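Local coordinates for auracyanin A (Chloroflexus aurantiacus, PDB 2AAN), which probably accepts electrons from the membrane-bound alternative complex III, serving as a small soluble carrier with a single blue copper centre, at residues A[17-21]-A[42-46]; A[25-30]-A[52-58]; A[57-61]-A[84-88]. All coordinates share one frame; numbering follows the deposited sequence.

Three contacts join parts of a cupredoxin sandwich, one far from the copper and two at its copper end. From the N terminus, 17-21 opens interaction 1 and 25-30 opens interaction 2 before either finds its partner. Segment 42-46 then closes the first, pairing strands 19-24 and 44-50. Loop segment 52-58 closes the second, joining the loops that follow those strands; the two contacts therefore cross. Interaction 3 begins on Q57 and copper ligand H58, shared with interaction 2, and closes at 84-88, tying the chain that leads from H58 into strand 61-63 to the loop between helix 67-80 and strand 94-97. Interactions 1 and 3 lie in series on opposite sides of the chain's centre.

Interaction 1: A[17-21]-A[42-46]; sequences GPVTI and GQTVT
Between V19 and T46 runs the central bond of a parallel strand pair in one sheet of the cupredoxin sandwich, from T46 N to V19 O at 2.9 Å. V19 N in turn donates to T44 O at 3.0 Å, so V19 brackets V45 from both ends. One residue further on T46 takes over the bracketing role, its O accepting from I21 N at 2.7 Å. A water also donates to V19 O and lies 2.7 Å from T46 OG1.

Where the ladder frays toward the N terminus, a side chain carries it on. Q43 NE2 donates to G17 O at 2.9 Å, meeting the acceptor in its carbonyl plane and nearly straight (167° at the hydrogen). The reach depends on Q43 holding CG anti to its own N (chi1 -178°) and stretching beyond; Q43 OE1 takes S40 N, consistent with the modelled amide orientation. The V19 side chain crosses that of Q43 at about a right angle, CG1 against NE2, while at the other end I21 CD1 packs on V45 CG1, 3.6 Å away.

The axes of 19-21 and 44-46 run 38° apart. I21 and V45 both rest on V39 of strand 36-39, and T46 OG1 is hydrogen-bonded to T110 OG1. Away from the copper, strand 44-50 thus lies between edge strand 19-24 and antiparallel strand 106-112, V45 bonding through its backbone to that of F111.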
# COMPACT_ATOMS: atom_id res chain seq x y z
N GLY A 17 -4.90 15.75 14.03
CA GLY A 17 -6.11 15.86 13.33
C GLY A 17 -6.09 15.16 11.98
O GLY A 17 -5.02 14.80 11.48
N PRO A 18 -7.26 14.92 11.39
CA PRO A 18 -7.23 14.15 10.15
C PRO A 18 -6.44 14.82 9.01
O PRO A 18 -6.58 16.03 8.75
CB PRO A 18 -8.70 14.03 9.78
CG PRO A 18 -9.43 14.26 11.03
CD PRO A 18 -8.63 15.25 11.79
N VAL A 19 -5.65 14.01 8.32
CA VAL A 19 -4.84 14.46 7.20
C VAL A 19 -4.96 13.53 6.01
O VAL A 19 -5.31 12.35 6.13
CB VAL A 19 -3.36 14.54 7.56
CG1 VAL A 19 -3.13 15.58 8.63
CG2 VAL A 19 -2.79 13.12 7.95
N THR A 20 -4.73 14.09 4.84
CA THR A 20 -4.60 13.30 3.66
C THR A 20 -3.11 13.26 3.35
O THR A 20 -2.42 14.26 3.44
CB THR A 20 -5.37 13.86 2.46
OG1 THR A 20 -6.77 13.78 2.71
CG2 THR A 20 -5.05 13.09 1.19
N ILE A 21 -2.62 12.10 2.98
CA ILE A 21 -1.27 11.98 2.45
C ILE A 21 -1.40 11.57 0.99
O ILE A 21 -2.04 10.57 0.65
CB ILE A 21 -0.46 10.95 3.21
CG1 ILE A 21 -0.21 11.43 4.63
CG2 ILE A 21 0.87 10.72 2.49
CD1 ILE A 21 0.33 10.35 5.51
N GLY A 42 -2.51 6.75 16.08
CA GLY A 42 -3.93 7.04 16.33
C GLY A 42 -4.50 8.11 15.40
O GLY A 42 -5.72 8.32 15.37
N GLN A 43 -3.65 8.81 14.66
CA GLN A 43 -4.09 9.84 13.73
C GLN A 43 -4.92 9.23 12.61
O GLN A 43 -4.59 8.15 12.11
CB GLN A 43 -2.87 10.58 13.15
CG GLN A 43 -3.23 11.71 12.22
CD GLN A 43 -2.03 12.53 11.81
OE1 GLN A 43 -0.91 12.02 11.70
NE2 GLN A 43 -2.25 13.83 11.60
N THR A 44 -5.99 9.94 12.21
CA THR A 44 -6.78 9.58 11.03
C THR A 44 -6.03 10.04 9.77
O THR A 44 -5.80 11.25 9.57
CB THR A 44 -8.23 10.19 11.03
OG1 THR A 44 -8.92 9.77 12.20
CG2 THR A 44 -9.02 9.71 9.81
N VAL A 45 -5.64 9.05 8.97
CA VAL A 45 -4.86 9.20 7.75
C VAL A 45 -5.69 8.73 6.56
O VAL A 45 -6.22 7.61 6.58
CB VAL A 45 -3.57 8.32 7.76
CG1 VAL A 45 -2.70 8.60 6.47
CG2 VAL A 45 -2.77 8.54 9.03
N THR A 46 -5.89 9.61 5.58
CA THR A 46 -6.44 9.24 4.30
C THR A 46 -5.25 9.19 3.32
O THR A 46 -4.57 10.19 3.10
CB THR A 46 -7.55 10.21 3.80
OG1 THR A 46 -8.65 10.23 4.74
CG2 THR A 46 -8.06 9.77 2.42
O HOH W 1 -8.21 11.96 6.78

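Interaction 2: A[25-30]-A[52-58]; sequences SKGEEL and NSAVQQH. With CU (copper (II) ion), chain B.
The imidazole of H58 is approached obliquely by S25, whose CB stands 3.8 Å from H58 NE2, and also obliquely by the carbonyl of E29. At the copper end of this cupredoxin fold, H58 ND1 binds the metal at 2.1 Å; C123, H128 and M132 are the other ligands. H58 NE2 donates to a water at 2.9 Å, and that water donates onward to the carbonyls of G27 and E29. A first-shell ligand is thereby linked to the neighbouring loop, which is likely to help fix the rotation of its ring.

The second flat group is the amide of N52. N52 ND2 donates to S25 O at 2.9 Å on a lone pair of that carbonyl, and the oxygen lies close to the plane of the N52 amide. N52 N adds a bond to S25 OG, 3.0 Å long. S25 OG sits between its own N and carbonyl carbon (chi1 72°), from where it donates to G27 O at 2.9 Å. Thus S25 is gripped by both loops. G27, with positive phi, stands second in a type II' turn from K26 to E29.

Toward the surface E28 bends back at chi2 to reach S53. A second water donates to E28 OE2 and E28 O and accepts from Q56 NE2, while L30 CD1 lies against that same NE2. S53 OG donates to E28 OE2 at 2.5 Å, on the syn side but 30° out of the carboxylate plane. S53 OG also accepts from V55 N at 3.0 Å, forming an ST turn.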
# COMPACT_ATOMS: atom_id res chain seq x y z
N SER A 25 2.30 6.40 -7.99
CA SER A 25 3.34 5.64 -8.64
C SER A 25 4.38 6.66 -9.16
O SER A 25 4.06 7.79 -9.50
CB SER A 25 2.79 4.79 -9.75
OG SER A 25 2.39 5.57 -10.86
N LYS A 26 5.61 6.23 -9.24
CA LYS A 26 6.66 7.05 -9.83
C LYS A 26 6.52 6.86 -11.34
O LYS A 26 7.20 6.05 -11.94
CB LYS A 26 8.01 6.63 -9.31
CG LYS A 26 9.13 7.56 -9.74
CD LYS A 26 10.49 6.94 -9.56
CE LYS A 26 11.55 7.71 -10.33
NZ LYS A 26 11.67 9.07 -9.76
N GLY A 27 5.56 7.56 -11.92
CA GLY A 27 5.28 7.44 -13.37
C GLY A 27 5.01 6.01 -13.78
O GLY A 27 4.14 5.34 -13.22
N GLU A 28 5.79 5.52 -14.73
CA GLU A 28 5.64 4.18 -15.25
C GLU A 28 6.47 3.13 -14.50
O GLU A 28 6.41 1.95 -14.80
CB GLU A 28 6.01 4.16 -16.73
CG GLU A 28 5.13 5.03 -17.57
CD GLU A 28 3.70 4.59 -17.60
OE1 GLU A 28 2.85 5.46 -17.92
OE2 GLU A 28 3.40 3.40 -17.29
N GLU A 29 7.22 3.57 -13.48
CA GLU A 29 8.12 2.69 -12.76
C GLU A 29 7.37 1.85 -11.72
O GLU A 29 6.29 2.22 -11.29
CB GLU A 29 9.17 3.51 -12.00
CG GLU A 29 10.10 4.30 -12.90
CD GLU A 29 10.94 3.40 -13.78
OE1 GLU A 29 11.35 2.29 -13.32
OE2 GLU A 29 11.22 3.79 -14.93
N LEU A 30 8.01 0.78 -11.29
CA LEU A 30 7.53 -0.09 -10.25
C LEU A 30 8.04 0.47 -8.91
O LEU A 30 8.92 -0.09 -8.27
CB LEU A 30 8.00 -1.52 -10.49
CG LEU A 30 7.14 -2.36 -11.45
CD1 LEU A 30 6.41 -1.65 -12.57
CD2 LEU A 30 7.84 -3.53 -11.94
N ASN A 52 -0.11 7.03 -11.59
CA ASN A 52 0.43 7.88 -12.65
C ASN A 52 0.83 7.12 -13.90
O ASN A 52 1.48 7.66 -14.78
CB ASN A 52 1.63 8.66 -12.10
CG ASN A 52 1.21 9.68 -11.07
OD1 ASN A 52 0.37 10.52 -11.37
ND2 ASN A 52 1.77 9.61 -9.86
N SER A 53 0.48 5.84 -13.96
CA SER A 53 0.67 5.05 -15.18
C SER A 53 -0.69 4.81 -15.82
O SER A 53 -1.71 4.65 -15.13
CB SER A 53 1.30 3.70 -14.86
OG SER A 53 1.33 2.84 -16.00
N ALA A 54 -0.67 4.75 -17.15
CA ALA A 54 -1.85 4.47 -17.94
C ALA A 54 -1.99 2.97 -18.13
O ALA A 54 -3.02 2.50 -18.55
CB ALA A 54 -1.72 5.16 -19.29
N VAL A 55 -0.94 2.20 -17.80
CA VAL A 55 -0.85 0.80 -18.22
C VAL A 55 -0.49 -0.20 -17.10
O VAL A 55 -0.21 -1.38 -17.36
CB VAL A 55 0.15 0.68 -19.38
CG1 VAL A 55 -0.29 1.58 -20.55
CG2 VAL A 55 1.57 1.05 -18.95
N GLN A 56 -0.52 0.25 -15.86
CA GLN A 56 -0.24 -0.60 -14.75
C GLN A 56 -1.46 -0.48 -13.89
O GLN A 56 -2.16 0.55 -13.96
CB GLN A 56 0.97 -0.08 -14.03
CG GLN A 56 2.23 -0.17 -14.82
CD GLN A 56 2.79 -1.57 -14.85
OE1 GLN A 56 2.30 -2.49 -14.18
NE2 GLN A 56 3.88 -1.73 -15.59
N GLN A 57 -1.73 -1.55 -13.15
CA GLN A 57 -2.55 -1.47 -11.95
C GLN A 57 -1.60 -1.41 -10.78
O GLN A 57 -0.53 -1.95 -10.86
CB GLN A 57 -3.55 -2.65 -11.82
CG GLN A 57 -3.02 -3.97 -12.27
CD GLN A 57 -3.98 -5.10 -12.12
OE1 GLN A 57 -5.07 -4.95 -11.57
NE2 GLN A 57 -3.56 -6.26 -12.60
N HIS A 58 -2.02 -0.76 -9.71
CA HIS A 58 -1.27 -0.72 -8.47
C HIS A 58 -2.23 -0.69 -7.29
O HIS A 58 -3.35 -0.18 -7.39
CB HIS A 58 -0.47 0.57 -8.36
CG HIS A 58 0.64 0.73 -9.37
ND1 HIS A 58 1.76 -0.07 -9.38
CD2 HIS A 58 0.79 1.60 -10.40
CE1 HIS A 58 2.56 0.30 -10.37
NE2 HIS A 58 2.00 1.34 -10.99
CU CU B . 2.09 -1.81 -8.31
O HOH W 2 3.98 2.74 -12.49
O HOH W 3 4.74 0.89 -16.66

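Interaction 3: A[57-61]-A[84-88]; sequences QHNWI and ANYLP. With CU (copper (II) ion), chain B.
I61 and L87 meet tip to tip in the tight inner half of this contact, with I61 CD1 3.7 Å from L87 CD1. In the cupredoxin fold both are buried where helix 67-80 and strand 94-97 come together: L87 packs on I73 and I94, and both touch E97. I61 CD1 also lies 4.0 Å from N85 ND2, whose bond goes outside the pair to S98 O.

Next along comes the inner of two hydrogen bonds: N59 ND2 donates to N85 OD1 at 2.9 Å. N85 OD1 lies in the plane of the N59 amide, yet N59 ND2 stands above the N85 carbonyl plane, 63° out of it. N59 OD1 accepts from T124 N, which probably helps to hold the chain after C123 in place, as the equivalent asparagine does in plastocyanin and azurin.

Toward solvent the contact thins to one partly exposed side chain that meets the edge of a buried ring. Q57 holds CG between its own N and carbonyl carbon (chi1 38°) and runs out extended, bringing its amide to Y86 with the planes 81° apart. Q57 OE1 lies at the ring edge, 3.5 Å from Y86 CE1. With an alanine here, the Y86 hydroxyl would probably lose its amide donor and a gap would open along that ring edge. The carrying bond is Q57 NE2 to Y86 OH at 2.8 Å, the hydroxyl oxygen tilted out of the amide plane.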
# COMPACT_ATOMS: atom_id res chain seq x y z
N GLN A 57 -1.73 -1.55 -13.15
CA GLN A 57 -2.55 -1.47 -11.95
C GLN A 57 -1.60 -1.41 -10.78
O GLN A 57 -0.53 -1.95 -10.86
CB GLN A 57 -3.55 -2.65 -11.82
CG GLN A 57 -3.02 -3.97 -12.27
CD GLN A 57 -3.98 -5.10 -12.12
OE1 GLN A 57 -5.07 -4.95 -11.57
NE2 GLN A 57 -3.56 -6.26 -12.60
N HIS A 58 -2.02 -0.76 -9.71
CA HIS A 58 -1.27 -0.72 -8.47
C HIS A 58 -2.23 -0.69 -7.29
O HIS A 58 -3.35 -0.18 -7.39
CB HIS A 58 -0.47 0.57 -8.36
CG HIS A 58 0.64 0.73 -9.37
ND1 HIS A 58 1.76 -0.07 -9.38
CD2 HIS A 58 0.79 1.60 -10.40
CE1 HIS A 58 2.56 0.30 -10.37
NE2 HIS A 58 2.00 1.34 -10.99
N ASN A 59 -1.71 -1.08 -6.14
CA ASN A 59 -2.37 -0.77 -4.88
C ASN A 59 -1.37 -0.30 -3.84
O ASN A 59 -0.17 -0.21 -4.11
CB ASN A 59 -3.26 -1.95 -4.40
CG ASN A 59 -2.50 -3.24 -4.22
OD1 ASN A 59 -1.31 -3.23 -4.02
ND2 ASN A 59 -3.21 -4.39 -4.29
N TRP A 60 -1.89 0.07 -2.68
CA TRP A 60 -1.09 0.54 -1.52
C TRP A 60 -1.63 -0.21 -0.35
O TRP A 60 -2.77 0.02 0.03
CB TRP A 60 -1.25 2.03 -1.31
CG TRP A 60 -0.42 2.61 -0.20
CD1 TRP A 60 0.78 3.21 -0.32
CD2 TRP A 60 -0.79 2.72 1.19
NE1 TRP A 60 1.25 3.61 0.91
CE2 TRP A 60 0.29 3.35 1.85
CE3 TRP A 60 -1.88 2.31 1.93
CZ2 TRP A 60 0.30 3.57 3.23
CZ3 TRP A 60 -1.88 2.53 3.30
CH2 TRP A 60 -0.81 3.18 3.93
N ILE A 61 -0.82 -1.14 0.16
CA ILE A 61 -1.22 -2.01 1.25
C ILE A 61 -0.24 -1.83 2.42
O ILE A 61 0.97 -2.03 2.27
CB ILE A 61 -1.21 -3.49 0.81
CG1 ILE A 61 -1.98 -3.70 -0.51
CG2 ILE A 61 -1.70 -4.42 1.91
CD1 ILE A 61 -3.45 -3.31 -0.57
N ALA A 84 -9.93 -9.94 -5.66
CA ALA A 84 -9.53 -9.94 -4.26
C ALA A 84 -8.39 -8.96 -4.00
O ALA A 84 -7.66 -9.09 -3.01
CB ALA A 84 -9.08 -11.31 -3.85
N ASN A 85 -8.20 -8.02 -4.93
CA ASN A 85 -7.16 -7.00 -4.81
C ASN A 85 -5.79 -7.66 -4.70
O ASN A 85 -4.91 -7.13 -4.06
CB ASN A 85 -7.44 -6.09 -3.59
CG ASN A 85 -6.74 -4.68 -3.67
OD1 ASN A 85 -6.11 -4.32 -4.67
ND2 ASN A 85 -6.87 -3.90 -2.61
N TYR A 86 -5.60 -8.81 -5.35
CA TYR A 86 -4.34 -9.54 -5.25
C TYR A 86 -3.92 -9.62 -3.79
O TYR A 86 -2.77 -9.38 -3.45
CB TYR A 86 -3.24 -8.89 -6.08
CG TYR A 86 -3.56 -8.85 -7.57
CD1 TYR A 86 -4.00 -7.69 -8.16
CD2 TYR A 86 -3.44 -9.99 -8.36
CE1 TYR A 86 -4.28 -7.65 -9.53
CE2 TYR A 86 -3.73 -9.96 -9.74
CZ TYR A 86 -4.16 -8.76 -10.30
OH TYR A 86 -4.46 -8.71 -11.65
N LEU A 87 -4.87 -9.98 -2.93
CA LEU A 87 -4.58 -10.10 -1.50
C LEU A 87 -5.25 -11.32 -0.91
O LEU A 87 -6.25 -11.80 -1.43
CB LEU A 87 -5.12 -8.88 -0.76
CG LEU A 87 -4.30 -7.62 -0.79
CD1 LEU A 87 -5.11 -6.56 -0.08
CD2 LEU A 87 -2.95 -7.80 -0.13
N PRO A 88 -4.68 -11.85 0.18
CA PRO A 88 -5.35 -12.91 0.92
C PRO A 88 -6.56 -12.40 1.71
O PRO A 88 -6.58 -11.24 2.18
CB PRO A 88 -4.28 -13.40 1.89
CG PRO A 88 -3.43 -12.24 2.10
CD PRO A 88 -3.40 -11.46 0.80
CU CU B . 2.09 -1.81 -8.31